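Local atomic coordinates of dipeptide transport protein DPPA (Bacillus subtilis, PDB entry 1HI9), a protein that cuts N-terminal residues from peptides containing D-amino acids, using two zinc ions per subunit inside the central chamber of a homodecamer. Residues 215-220 / 252-257; 231-236 / 245-250; 10-15 / 32-37; 4-9 / 101-106. One frame throughout, in Å; residues are numbered along the deposited sequence.

Contact 1: residues 215-220 / 252-257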
loop_
_atom_site.group_PDB
_atom_site.type_symbol
_atom_site.label_atom_id
_atom_site.label_comp_id
_atom_site.label_asym_id
_atom_site.label_seq_id
_atom_site.Cartn_x
_atom_site.Cartn_y
_atom_site.Cartn_z
ATOM N N ASP A 215 -23.317 -4.274 -48.036
ATOM C CA ASP A 215 -24.282 -5.288 -47.617
ATOM C C ASP A 215 -23.647 -6.330 -46.706
ATOM O O ASP A 215 -24.175 -6.631 -45.641
ATOM C CB ASP A 215 -24.875 -5.988 -48.840
ATOM C CG ASP A 215 -25.874 -5.124 -49.585
ATOM O OD1 ASP A 215 -26.354 -5.557 -50.663
ATOM O OD2 ASP A 215 -26.182 -4.020 -49.092
ATOM N N ARG A 216 -22.527 -6.898 -47.140
ATOM C CA ARG A 216 -21.819 -7.907 -46.353
ATOM C C ARG A 216 -20.407 -7.399 -46.145
ATOM O O ARG A 216 -19.454 -7.907 -46.729
ATOM C CB ARG A 216 -21.786 -9.246 -47.093
ATOM C CG ARG A 216 -23.150 -9.905 -47.260
ATOM C CD ARG A 216 -23.040 -11.182 -48.088
ATOM N NE ARG A 216 -22.095 -12.139 -47.502
ATOM C CZ ARG A 216 -22.294 -12.783 -46.354
ATOM N NH1 ARG A 216 -23.408 -12.580 -45.661
ATOM N NH2 ARG A 216 -21.379 -13.631 -45.903
ATOM N N PRO A 217 -20.259 -6.385 -45.289
ATOM C CA PRO A 217 -18.963 -5.779 -44.993
ATOM C C PRO A 217 -17.912 -6.715 -44.424
ATOM O O PRO A 217 -18.212 -7.637 -43.670
ATOM C CB PRO A 217 -19.326 -4.651 -44.030
ATOM C CG PRO A 217 -20.488 -5.211 -43.288
ATOM C CD PRO A 217 -21.302 -5.860 -44.386
ATOM N N VAL A 218 -16.674 -6.469 -44.820
ATOM C CA VAL A 218 -15.554 -7.245 -44.337
ATOM C C VAL A 218 -14.820 -6.344 -43.356
ATOM O O VAL A 218 -14.281 -5.291 -43.725
ATOM C CB VAL A 218 -14.590 -7.637 -45.474
ATOM C CG1 VAL A 218 -13.352 -8.306 -44.903
ATOM C CG2 VAL A 218 -15.289 -8.574 -46.448
ATOM N N LEU A 219 -14.820 -6.759 -42.094
ATOM C CA LEU A 219 -14.158 -6.012 -41.047
ATOM C C LEU A 219 -12.705 -6.435 -40.955
ATOM O O LEU A 219 -12.402 -7.621 -40.932
ATOM C CB LEU A 219 -14.842 -6.269 -39.701
ATOM C CG LEU A 219 -14.155 -5.673 -38.462
ATOM C CD1 LEU A 219 -14.034 -4.165 -38.625
ATOM C CD2 LEU A 219 -14.957 -6.010 -37.197
ATOM N N SER A 220 -11.808 -5.462 -40.929
ATOM C CA SER A 220 -10.388 -5.743 -40.803
ATOM C C SER A 220 -9.871 -4.892 -39.652
ATOM O O SER A 220 -10.179 -3.702 -39.554
ATOM C CB SER A 220 -9.630 -5.393 -42.092
ATOM O OG SER A 220 -9.805 -6.393 -43.077
ATOM N N LYS A 252 -22.290 -10.489 -41.867
ATOM C CA LYS A 252 -23.537 -10.588 -42.619
ATOM C C LYS A 252 -24.086 -9.198 -42.923
ATOM O O LYS A 252 -24.749 -8.996 -43.937
ATOM C CB LYS A 252 -24.582 -11.372 -41.823
ATOM C CG LYS A 252 -24.154 -12.782 -41.446
ATOM C CD LYS A 252 -25.309 -13.586 -40.827
ATOM C CE LYS A 252 -25.848 -12.959 -39.529
ATOM N NZ LYS A 252 -26.541 -11.633 -39.725
ATOM N N ASP A 253 -23.814 -8.258 -42.021
ATOM C CA ASP A 253 -24.240 -6.870 -42.156
ATOM C C ASP A 253 -23.401 -5.972 -41.250
ATOM O O ASP A 253 -22.581 -6.455 -40.467
ATOM C CB ASP A 253 -25.709 -6.721 -41.792
ATOM C CG ASP A 253 -26.068 -7.481 -40.542
ATOM O OD1 ASP A 253 -26.342 -8.694 -40.635
ATOM O OD2 ASP A 253 -26.056 -6.877 -39.457
ATOM N N MET A 254 -23.612 -4.663 -41.351
ATOM C CA MET A 254 -22.846 -3.717 -40.546
ATOM C C MET A 254 -23.037 -3.955 -39.046
ATOM O O MET A 254 -22.103 -3.796 -38.265
ATOM C CB MET A 254 -23.241 -2.282 -40.903
ATOM C CG MET A 254 -22.303 -1.210 -40.354
ATOM S SD MET A 254 -20.585 -1.442 -40.860
ATOM C CE MET A 254 -19.742 -1.039 -39.291
ATOM N N LEU A 255 -24.245 -4.340 -38.647
ATOM C CA LEU A 255 -24.506 -4.585 -37.244
ATOM C C LEU A 255 -23.660 -5.735 -36.689
ATOM O O LEU A 255 -23.141 -5.645 -35.574
ATOM C CB LEU A 255 -25.989 -4.861 -37.008
ATOM C CG LEU A 255 -26.956 -3.748 -37.421
ATOM C CD1 LEU A 255 -28.308 -4.019 -36.788
ATOM C CD2 LEU A 255 -26.453 -2.375 -36.975
ATOM N N GLU A 256 -23.518 -6.812 -37.457
ATOM C CA GLU A 256 -22.717 -7.939 -37.004
ATOM C C GLU A 256 -21.243 -7.537 -37.018
ATOM O O GLU A 256 -20.448 -7.962 -36.167
ATOM C CB GLU A 256 -22.921 -9.162 -37.905
ATOM C CG GLU A 256 -22.562 -10.471 -37.220
ATOM C CD GLU A 256 -22.408 -11.639 -38.184
ATOM O OE1 GLU A 256 -22.596 -12.801 -37.743
ATOM O OE2 GLU A 256 -22.088 -11.405 -39.374
ATOM N N ALA A 257 -20.883 -6.702 -37.984
ATOM C CA ALA A 257 -19.507 -6.242 -38.113
ATOM C C ALA A 257 -19.138 -5.400 -36.897
ATOM O O ALA A 257 -18.019 -5.489 -36.394
ATOM C CB ALA A 257 -19.344 -5.413 -39.391
#
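Pro217 lays its ring over the start of helix 254-268, with CG 3.6 Å from the carbonyl carbon of Asp253, close to Met254 N, and 4.1 Å from Ala257 CB. Its CD also rests on the CA and carbonyl carbon of Asp253, so the CG-CD side of the ring packs on the first turn. Two residues on, Leu219 reaches the same helix: CG is anti to the backbone N (chi1 173°), and CD2 meets Ala257 O at 3.2 Å. The setting is a beta-alpha connection, in which strand 246-250 runs through a short loop into the helix that then packs across its neighbour in the antiparallel sheet, strand 218-223. The helix start is capped. Asp253 occupies the N-cap position, and its OD2 accepts from Glu256 N at 3.2 Å, the donor lying above the carboxylate plane; OD1 forms a salt bridge with Lys252 NZ, whose hydrogen bond is weak. An alanine in place of Pro217 would probably open a gap beside Ala257 CB and Asp253 and leave the approach to the strand freer to flex. Nearer the surface, the Arg216 chain bends at chi3 (57°), which turns NE aside; farther out, NH1 lies 3.6 Å from Lys252 CA, the two side chains crossing obliquely. Asp215 O receives a CA-H...O contact from Asp253 CA at 3.5 Å.

Contact 2: residues 231-236 / 245-250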
loop_
_atom_site.group_PDB
_atom_site.type_symbol
_atom_site.label_atom_id
_atom_site.label_comp_id
_atom_site.label_asym_id
_atom_site.label_seq_id
_atom_site.Cartn_x
_atom_site.Cartn_y
_atom_site.Cartn_z
ATOM N N TRP A 231 -5.209 -13.214 -30.031
ATOM C CA TRP A 231 -6.378 -13.201 -29.158
ATOM C C TRP A 231 -7.661 -13.046 -29.981
ATOM O O TRP A 231 -8.599 -13.831 -29.843
ATOM C CB TRP A 231 -6.288 -12.059 -28.138
ATOM C CG TRP A 231 -5.749 -12.455 -26.773
ATOM C CD1 TRP A 231 -4.517 -12.153 -26.244
ATOM C CD2 TRP A 231 -6.452 -13.180 -25.750
ATOM N NE1 TRP A 231 -4.420 -12.637 -24.959
ATOM C CE2 TRP A 231 -5.586 -13.267 -24.632
ATOM C CE3 TRP A 231 -7.723 -13.756 -25.674
ATOM C CZ2 TRP A 231 -5.961 -13.915 -23.446
ATOM C CZ3 TRP A 231 -8.097 -14.401 -24.491
ATOM C CH2 TRP A 231 -7.217 -14.471 -23.392
ATOM N N ALA A 232 -7.699 -12.027 -30.833
ATOM C CA ALA A 232 -8.878 -11.780 -31.660
ATOM C C ALA A 232 -9.155 -12.953 -32.606
ATOM O O ALA A 232 -10.312 -13.313 -32.855
ATOM C CB ALA A 232 -8.692 -10.496 -32.471
ATOM N N ASN A 233 -8.088 -13.548 -33.123
ATOM C CA ASN A 233 -8.209 -14.660 -34.046
ATOM C C ASN A 233 -8.799 -15.912 -33.394
ATOM O O ASN A 233 -8.946 -16.953 -34.034
ATOM C CB ASN A 233 -6.841 -14.959 -34.667
ATOM C CG ASN A 233 -6.930 -15.941 -35.812
ATOM O OD1 ASN A 233 -7.868 -15.887 -36.618
ATOM N ND2 ASN A 233 -5.951 -16.836 -35.905
ATOM N N LEU A 234 -9.143 -15.801 -32.119
ATOM C CA LEU A 234 -9.744 -16.905 -31.384
ATOM C C LEU A 234 -11.237 -16.941 -31.707
ATOM O O LEU A 234 -11.871 -17.991 -31.655
ATOM C CB LEU A 234 -9.561 -16.692 -29.886
ATOM C CG LEU A 234 -8.696 -17.652 -29.075
ATOM C CD1 LEU A 234 -7.467 -18.091 -29.850
ATOM C CD2 LEU A 234 -8.307 -16.948 -27.785
ATOM N N MET A 235 -11.799 -15.785 -32.040
ATOM C CA MET A 235 -13.217 -15.706 -32.354
ATOM C C MET A 235 -13.546 -16.443 -33.644
ATOM O O MET A 235 -12.885 -16.253 -34.667
ATOM C CB MET A 235 -13.656 -14.253 -32.482
ATOM C CG MET A 235 -15.160 -14.080 -32.522
ATOM S SD MET A 235 -15.660 -12.362 -32.644
ATOM C CE MET A 235 -15.689 -12.157 -34.453
ATOM N N PRO A 236 -14.581 -17.297 -33.615
ATOM C CA PRO A 236 -14.969 -18.046 -34.812
ATOM C C PRO A 236 -15.264 -17.110 -35.981
ATOM O O PRO A 236 -15.839 -16.037 -35.797
ATOM C CB PRO A 236 -16.218 -18.797 -34.358
ATOM C CG PRO A 236 -15.986 -18.989 -32.889
ATOM C CD PRO A 236 -15.456 -17.640 -32.478
ATOM N N THR A 245 -0.477 -8.207 -38.726
ATOM C CA THR A 245 -1.071 -8.300 -37.403
ATOM C C THR A 245 -2.532 -7.919 -37.573
ATOM O O THR A 245 -3.190 -7.443 -36.641
ATOM C CB THR A 245 -0.418 -7.325 -36.422
ATOM O OG1 THR A 245 -0.591 -5.987 -36.904
ATOM C CG2 THR A 245 1.061 -7.635 -36.275
ATOM N N THR A 246 -3.030 -8.141 -38.782
ATOM C CA THR A 246 -4.404 -7.821 -39.130
ATOM C C THR A 246 -5.275 -9.071 -39.119
ATOM O O THR A 246 -4.879 -10.118 -39.632
ATOM C CB THR A 246 -4.462 -7.190 -40.535
ATOM O OG1 THR A 246 -3.516 -6.113 -40.607
ATOM C CG2 THR A 246 -5.841 -6.650 -40.824
ATOM N N VAL A 247 -6.458 -8.950 -38.519
ATOM C CA VAL A 247 -7.407 -10.052 -38.439
ATOM C C VAL A 247 -8.664 -9.624 -39.183
ATOM O O VAL A 247 -9.128 -8.499 -39.019
ATOM C CB VAL A 247 -7.754 -10.384 -36.979
ATOM C CG1 VAL A 247 -8.676 -11.591 -36.923
ATOM C CG2 VAL A 247 -6.473 -10.637 -36.191
ATOM N N GLN A 248 -9.201 -10.512 -40.015
ATOM C CA GLN A 248 -10.387 -10.178 -40.790
ATOM C C GLN A 248 -11.604 -11.008 -40.393
ATOM O O GLN A 248 -11.489 -12.138 -39.913
ATOM C CB GLN A 248 -10.116 -10.362 -42.285
ATOM C CG GLN A 248 -8.882 -9.639 -42.780
ATOM C CD GLN A 248 -8.812 -9.599 -44.290
ATOM O OE1 GLN A 248 -9.020 -10.615 -44.954
ATOM N NE2 GLN A 248 -8.518 -8.417 -44.844
ATOM N N PHE A 249 -12.774 -10.428 -40.608
ATOM C CA PHE A 249 -14.024 -11.080 -40.284
ATOM C C PHE A 249 -15.101 -10.699 -41.299
ATOM O O PHE A 249 -15.462 -9.525 -41.413
ATOM C CB PHE A 249 -14.477 -10.662 -38.882
ATOM C CG PHE A 249 -15.833 -11.187 -38.501
ATOM C CD1 PHE A 249 -15.995 -12.517 -38.115
ATOM C CD2 PHE A 249 -16.956 -10.372 -38.594
ATOM C CE1 PHE A 249 -17.252 -13.023 -37.832
ATOM C CE2 PHE A 249 -18.218 -10.873 -38.313
ATOM C CZ PHE A 249 -18.368 -12.202 -37.932
ATOM N N GLN A 250 -15.607 -11.691 -42.031
ATOM C CA GLN A 250 -16.661 -11.461 -43.014
ATOM C C GLN A 250 -17.976 -11.447 -42.239
ATOM O O GLN A 250 -18.354 -12.447 -41.625
ATOM C CB GLN A 250 -16.667 -12.579 -44.064
ATOM C CG GLN A 250 -17.879 -12.570 -44.992
ATOM C CD GLN A 250 -17.974 -11.324 -45.863
ATOM O OE1 GLN A 250 -17.215 -11.147 -46.813
ATOM N NE2 GLN A 250 -18.914 -10.447 -45.530
#
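With CG anti to the backbone N in both Met235 (chi1 -168°) and Phe249 (chi1 175°), the two side chains run out from their backbones and cross at about a right angle. Met235 then bends at chi3, and its CE settles over one face of the Phe249 ring, 4.0 Å from the centroid and 26° off the normal, a CH-pi contact displaced toward the rim at CD1 and CE1. Pro236 O meets the same ring differently, at the edge and near its plane, 3.9 Å from CE1. A serine in place of Phe249 would probably leave the Met235 methyl without the aromatic face beneath it and open a gap beside Pro236 O. The second patch is aliphatic: Val247 CG2 touches Ala232 CB at 4.3 Å, while CG1 lies against Asn233 CA. Asn233 directs its OD1 to Thr238 OG1 in a hydrogen bond. A type I beta turn from Ala232 to Met235, closed by Met235 N to Ala232 O at 3.0 Å, carries the chain out of helix 226-232 and turns Met235 toward the strand. Strand 246-250 lies between strands 218-223 and 238-240 of the antiparallel sheet, and helix 254-268 meets both Met235 and Phe249 through Met264.

Contact 3: residues 10-15 / 32-37. With ZN (zinc ion), chain G.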
loop_
_atom_site.group_PDB
_atom_site.type_symbol
_atom_site.label_atom_id
_atom_site.label_comp_id
_atom_site.label_asym_id
_atom_site.label_seq_id
_atom_site.Cartn_x
_atom_site.Cartn_y
_atom_site.Cartn_z
ATOM N N GLU A 10 -12.376 12.383 -25.116
ATOM C CA GLU A 10 -11.095 12.898 -25.584
ATOM C C GLU A 10 -11.186 14.169 -26.413
ATOM O O GLU A 10 -10.288 15.010 -26.372
ATOM C CB GLU A 10 -10.341 11.832 -26.376
ATOM C CG GLU A 10 -9.851 10.659 -25.542
ATOM C CD GLU A 10 -10.931 9.627 -25.274
ATOM O OE1 GLU A 10 -12.078 9.839 -25.714
ATOM O OE2 GLU A 10 -10.630 8.599 -24.629
ATOM N N GLY A 11 -12.270 14.306 -27.160
ATOM C CA GLY A 11 -12.443 15.477 -27.988
ATOM C C GLY A 11 -13.152 16.628 -27.304
ATOM O O GLY A 11 -13.329 17.682 -27.903
ATOM N N ILE A 12 -13.567 16.449 -26.052
ATOM C CA ILE A 12 -14.243 17.521 -25.339
ATOM C C ILE A 12 -13.307 18.714 -25.249
ATOM O O ILE A 12 -12.076 18.567 -25.189
ATOM C CB ILE A 12 -14.655 17.090 -23.927
ATOM C CG1 ILE A 12 -15.731 16.017 -24.020
ATOM C CG2 ILE A 12 -15.164 18.278 -23.142
ATOM C CD1 ILE A 12 -16.973 16.448 -24.763
ATOM N N SER A 13 -13.893 19.901 -25.229
ATOM C CA SER A 13 -13.088 21.109 -25.195
ATOM C C SER A 13 -12.335 21.302 -23.889
ATOM O O SER A 13 -12.797 20.886 -22.835
ATOM C CB SER A 13 -13.965 22.320 -25.478
ATOM O OG SER A 13 -15.033 22.368 -24.569
ATOM N N GLY A 14 -11.159 21.915 -23.983
ATOM C CA GLY A 14 -10.349 22.172 -22.809
ATOM C C GLY A 14 -9.531 21.003 -22.284
ATOM O O GLY A 14 -8.572 21.211 -21.541
ATOM N N LEU A 15 -9.886 19.778 -22.658
ATOM C CA LEU A 15 -9.161 18.603 -22.173
ATOM C C LEU A 15 -7.906 18.286 -23.011
ATOM O O LEU A 15 -7.998 17.926 -24.177
ATOM C CB LEU A 15 -10.107 17.393 -22.142
ATOM C CG LEU A 15 -11.528 17.672 -21.628
ATOM C CD1 LEU A 15 -12.273 16.354 -21.423
ATOM C CD2 LEU A 15 -11.475 18.463 -20.325
ATOM N N ARG A 32 -15.508 15.391 -16.450
ATOM C CA ARG A 32 -16.890 14.990 -16.684
ATOM C C ARG A 32 -17.860 16.143 -16.479
ATOM O O ARG A 32 -18.967 16.136 -17.014
ATOM C CB ARG A 32 -17.266 13.800 -15.803
ATOM C CG ARG A 32 -17.327 14.072 -14.329
ATOM C CD ARG A 32 -17.650 12.789 -13.577
ATOM N NE ARG A 32 -17.761 13.033 -12.142
ATOM C CZ ARG A 32 -17.881 12.083 -11.221
ATOM N NH1 ARG A 32 -17.905 10.798 -11.578
ATOM N NH2 ARG A 32 -17.973 12.428 -9.941
ATOM N N LEU A 33 -17.429 17.147 -15.723
ATOM C CA LEU A 33 -18.264 18.308 -15.491
ATOM C C LEU A 33 -18.297 19.088 -16.802
ATOM O O LEU A 33 -19.362 19.445 -17.312
ATOM C CB LEU A 33 -17.674 19.174 -14.380
ATOM C CG LEU A 33 -18.679 19.973 -13.536
ATOM C CD1 LEU A 33 -17.912 20.905 -12.615
ATOM C CD2 LEU A 33 -19.625 20.769 -14.416
ATOM N N ILE A 34 -17.119 19.339 -17.357
ATOM C CA ILE A 34 -17.016 20.064 -18.619
ATOM C C ILE A 34 -17.738 19.290 -19.729
ATOM O O ILE A 34 -18.441 19.877 -20.553
ATOM C CB ILE A 34 -15.532 20.276 -18.985
ATOM C CG1 ILE A 34 -14.877 21.135 -17.901
ATOM C CG2 ILE A 34 -15.403 20.928 -20.366
ATOM C CD1 ILE A 34 -13.363 21.163 -17.948
ATOM N N MET A 35 -17.571 17.970 -19.729
ATOM C CA MET A 35 -18.205 17.102 -20.717
ATOM C C MET A 35 -19.728 17.213 -20.677
ATOM O O MET A 35 -20.380 17.312 -21.710
ATOM C CB MET A 35 -17.811 15.647 -20.468
ATOM C CG MET A 35 -18.500 14.645 -21.388
ATOM S SD MET A 35 -18.116 12.957 -20.931
ATOM C CE MET A 35 -18.675 12.047 -22.332
ATOM N N THR A 36 -20.288 17.168 -19.473
ATOM C CA THR A 36 -21.727 17.265 -19.313
ATOM C C THR A 36 -22.217 18.623 -19.806
ATOM O O THR A 36 -23.212 18.712 -20.523
ATOM C CB THR A 36 -22.129 17.065 -17.848
ATOM O OG1 THR A 36 -21.735 15.754 -17.433
ATOM C CG2 THR A 36 -23.639 17.214 -17.674
ATOM N N GLU A 37 -21.503 19.681 -19.444
ATOM C CA GLU A 37 -21.903 21.008 -19.873
ATOM C C GLU A 37 -21.778 21.187 -21.375
ATOM O O GLU A 37 -22.620 21.843 -21.988
ATOM C CB GLU A 37 -21.098 22.059 -19.120
ATOM C CG GLU A 37 -21.443 22.052 -17.641
ATOM C CD GLU A 37 -20.732 23.121 -16.861
ATOM O OE1 GLU A 37 -19.482 23.186 -16.938
ATOM O OE2 GLU A 37 -21.426 23.893 -16.167
HETATM ZN ZN ZN G . -13.202 7.864 -25.415
HETATM O O HOH W 1 -12.838 5.982 -27.094
#
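Ile12 and Ile34 meet through their CG2 methyls, 3.8 Å apart, as the two side chains slide past each other in opposite directions. Ile12 also works with its other branch: CG1 lies beside the backbone N (chi1 -67°) and rests 4.1 Å from Met35 CG, crossing that chain at about a right angle. Ile34 is shared more widely still. Its CG2 approaches Ser13 O at 3.6 Å, and its CD1 touches Leu15 CD2 at 4.1 Å, so one isoleucine of the helix packs against three residues of the loop. What curls the loop around it is a type II beta turn from Ile12 to Leu15, with Gly14 at a positive phi of 80°. This is the loop that follows strand 2-7 at the C-terminal ends of the parallel strands of the mixed sheet and leads to helix 28-48, the first strand-to-helix connection of the domain. In such alpha/beta folds that end commonly carries the active site, and here the loop carries a zinc ligand: Glu10 OE1 binds the metal at 2.3 Å, alongside Asp8, His60 and a water. Further out, Lys174 NZ donates to the carbonyl oxygens of Glu10, Ile12 and Leu15, gathering three carbonyls of residues 10-15 round one ammonium group. Ser13 OG is hydrogen-bonded to Glu38 OE1, and Ile34 also packs on Glu69 of a neighbouring subunit.

Contact 4: residues 4-9 / 101-106. With ZN (zinc ion), chain F; ZN (zinc ion), chain G.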
loop_
_atom_site.group_PDB
_atom_site.type_symbol
_atom_site.label_atom_id
_atom_site.label_comp_id
_atom_site.label_asym_id
_atom_site.label_seq_id
_atom_site.Cartn_x
_atom_site.Cartn_y
_atom_site.Cartn_z
ATOM N N TYR A 4 -30.197 11.950 -32.270
ATOM C CA TYR A 4 -29.348 11.026 -31.524
ATOM C C TYR A 4 -27.987 11.646 -31.251
ATOM O O TYR A 4 -27.362 12.211 -32.151
ATOM C CB TYR A 4 -29.124 9.740 -32.306
ATOM C CG TYR A 4 -28.289 8.723 -31.551
ATOM C CD1 TYR A 4 -28.870 7.906 -30.572
ATOM C CD2 TYR A 4 -26.921 8.588 -31.799
ATOM C CE1 TYR A 4 -28.108 6.975 -29.860
ATOM C CE2 TYR A 4 -26.150 7.662 -31.092
ATOM C CZ TYR A 4 -26.749 6.858 -30.129
ATOM O OH TYR A 4 -26.003 5.915 -29.457
ATOM N N MET A 5 -27.516 11.508 -30.015
ATOM C CA MET A 5 -26.219 12.055 -29.632
ATOM C C MET A 5 -25.280 11.017 -29.028
ATOM O O MET A 5 -25.643 10.284 -28.114
ATOM C CB MET A 5 -26.389 13.199 -28.632
ATOM C CG MET A 5 -26.584 14.560 -29.263
ATOM S SD MET A 5 -26.691 15.889 -28.040
ATOM C CE MET A 5 -25.047 15.900 -27.380
ATOM N N SER A 6 -24.068 10.958 -29.562
ATOM C CA SER A 6 -23.049 10.052 -29.061
ATOM C C SER A 6 -21.981 10.976 -28.512
ATOM O O SER A 6 -21.406 11.772 -29.257
ATOM C CB SER A 6 -22.470 9.199 -30.182
ATOM O OG SER A 6 -21.400 8.404 -29.700
ATOM N N VAL A 7 -21.720 10.883 -27.211
ATOM C CA VAL A 7 -20.725 11.750 -26.598
ATOM C C VAL A 7 -19.498 11.022 -26.057
ATOM O O VAL A 7 -19.601 10.203 -25.143
ATOM C CB VAL A 7 -21.333 12.572 -25.435
ATOM C CG1 VAL A 7 -20.363 13.672 -25.020
ATOM C CG2 VAL A 7 -22.671 13.162 -25.853
ATOM N N ASP A 8 -18.339 11.338 -26.632
ATOM C CA ASP A 8 -17.068 10.768 -26.204
ATOM C C ASP A 8 -16.396 11.840 -25.340
ATOM O O ASP A 8 -16.950 12.929 -25.161
ATOM C CB ASP A 8 -16.196 10.446 -27.421
ATOM C CG ASP A 8 -15.283 9.260 -27.188
ATOM O OD1 ASP A 8 -15.200 8.778 -26.043
ATOM O OD2 ASP A 8 -14.642 8.808 -28.155
ATOM N N MET A 9 -15.208 11.551 -24.818
ATOM C CA MET A 9 -14.517 12.519 -23.953
ATOM C C MET A 9 -13.235 13.162 -24.463
ATOM O O MET A 9 -13.015 14.347 -24.233
ATOM C CB MET A 9 -14.183 11.875 -22.610
ATOM C CG MET A 9 -15.038 12.348 -21.465
ATOM S SD MET A 9 -14.402 11.782 -19.908
ATOM C CE MET A 9 -14.227 13.302 -19.042
ATOM N N LEU A 101 -20.299 14.086 -30.475
ATOM C CA LEU A 101 -19.676 15.122 -29.641
ATOM C C LEU A 101 -18.448 14.620 -28.895
ATOM O O LEU A 101 -18.419 13.488 -28.416
ATOM C CB LEU A 101 -20.689 15.629 -28.612
ATOM C CG LEU A 101 -20.814 17.125 -28.337
ATOM C CD1 LEU A 101 -21.752 17.304 -27.157
ATOM C CD2 LEU A 101 -19.474 17.761 -28.044
ATOM N N GLY A 102 -17.446 15.482 -28.779
ATOM C CA GLY A 102 -16.235 15.112 -28.079
ATOM C C GLY A 102 -15.459 13.998 -28.748
ATOM O O GLY A 102 -14.778 13.217 -28.079
ATOM N N TYR A 103 -15.565 13.912 -30.071
ATOM C CA TYR A 103 -14.841 12.885 -30.797
ATOM C C TYR A 103 -13.375 13.237 -31.009
ATOM O O TYR A 103 -12.953 14.389 -30.866
ATOM C CB TYR A 103 -15.533 12.599 -32.128
ATOM C CG TYR A 103 -16.606 11.532 -32.008
ATOM C CD1 TYR A 103 -17.574 11.598 -31.008
ATOM C CD2 TYR A 103 -16.636 10.451 -32.874
ATOM C CE1 TYR A 103 -18.544 10.601 -30.875
ATOM C CE2 TYR A 103 -17.601 9.453 -32.752
ATOM C CZ TYR A 103 -18.545 9.530 -31.755
ATOM O OH TYR A 103 -19.472 8.527 -31.635
ATOM N N HIS A 104 -12.602 12.215 -31.349
ATOM C CA HIS A 104 -11.164 12.359 -31.558
ATOM C C HIS A 104 -10.738 11.643 -32.822
ATOM O O HIS A 104 -11.512 10.905 -33.406
ATOM C CB HIS A 104 -10.417 11.766 -30.354
ATOM C CG HIS A 104 -10.842 10.366 -30.031
ATOM N ND1 HIS A 104 -10.422 9.272 -30.755
ATOM C CD2 HIS A 104 -11.698 9.891 -29.095
ATOM C CE1 HIS A 104 -10.995 8.180 -30.280
ATOM N NE2 HIS A 104 -11.774 8.530 -29.272
ATOM N N ALA A 105 -9.488 11.866 -33.216
ATOM C CA ALA A 105 -8.927 11.256 -34.405
ATOM C C ALA A 105 -8.733 9.758 -34.213
ATOM O O ALA A 105 -8.546 9.276 -33.079
ATOM C CB ALA A 105 -7.610 11.910 -34.732
ATOM N N ARG A 106 -8.775 9.024 -35.325
ATOM C CA ARG A 106 -8.591 7.570 -35.295
ATOM C C ARG A 106 -7.126 7.251 -35.004
ATOM O O ARG A 106 -6.253 8.107 -35.151
ATOM C CB ARG A 106 -9.036 6.941 -36.629
ATOM C CG ARG A 106 -8.289 7.421 -37.896
ATOM C CD ARG A 106 -8.920 6.826 -39.158
ATOM N NE ARG A 106 -8.393 7.371 -40.414
ATOM C CZ ARG A 106 -7.326 6.907 -41.058
ATOM N NH1 ARG A 106 -6.641 5.874 -40.580
ATOM N NH2 ARG A 106 -6.951 7.484 -42.188
HETATM ZN ZN ZN F . -13.180 7.473 -28.535
HETATM ZN ZN ZN G . -13.202 7.864 -25.415
HETATM O O HOH W 1 -12.838 5.982 -27.094
#
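Leu101 N donates to Ser6 O at 2.8 Å, and Asp8 N donates to Leu101 O at the same length, a pair of nearly straight bonds (177° and 165°) that join strands 2-7 and 97-103 as parallel neighbours in the middle of the mixed sheet. Val7 pairs with Leu101 in the bridge, and their side chains lie side by side on one face; Met5 CE adds a 3.6 Å contact to Leu101 CD1. Ser6 turns the other way. Its OG shares a hydrogen bond with Tyr103 OH, in the plane of the ring, and is bonded also to Ser59 OG and Met87 O, while the tyrosine oxygen has Asn137 ND2 as a further partner; both buried hydroxyls are therefore satisfied. Beyond the bridge the chain turns at Gly102, where a CB would collide with Asp8 O.

The loops just beyond the two strands carry the dinuclear zinc site. Asp8 bridges the metals, OD2 binding one at 2.0 Å and OD1 the other at 2.3 Å, which leaves both carboxylate oxygens occupied; Met9 N adds a weak bond to OD1. His104, Glu133 and a water that also reaches the second zinc fill out the shell of the ion on OD2; Glu10 and His60 join OD1 at the other. The His104 ring stacks with that of His115, assigned as the active-site nucleophile. The imidazole plane is turned 51° from the Asp8 carboxylate. NE2 meets its zinc at 1.9 Å, and on the far side of the ring ND1 donates to Ala105 O at 3.0 Å, the acceptor lying in the ring plane.

From the N terminus, strand 2-7 enters contact 4, whose loop closes only at residues 101-106. Within that span contact 3 closes a shorter loop, joining the segment after the strand to helix 28-48. The two touch: Gly11 N bonds to Gly102 O, Met35 packs on Met9 and Asp8, and one zinc ion and its water belong to both. Much later in the chain, contact 1 ties strand 218-223 to helix 254-268 and encloses contact 2, which joins the end of helix 226-232 to strand 246-250. Contacts 1 and 2 meet in the antiparallel sheet, their centres about 22 Å and 26 Å from that of contact 4, and neither touches the metal-bearing pair.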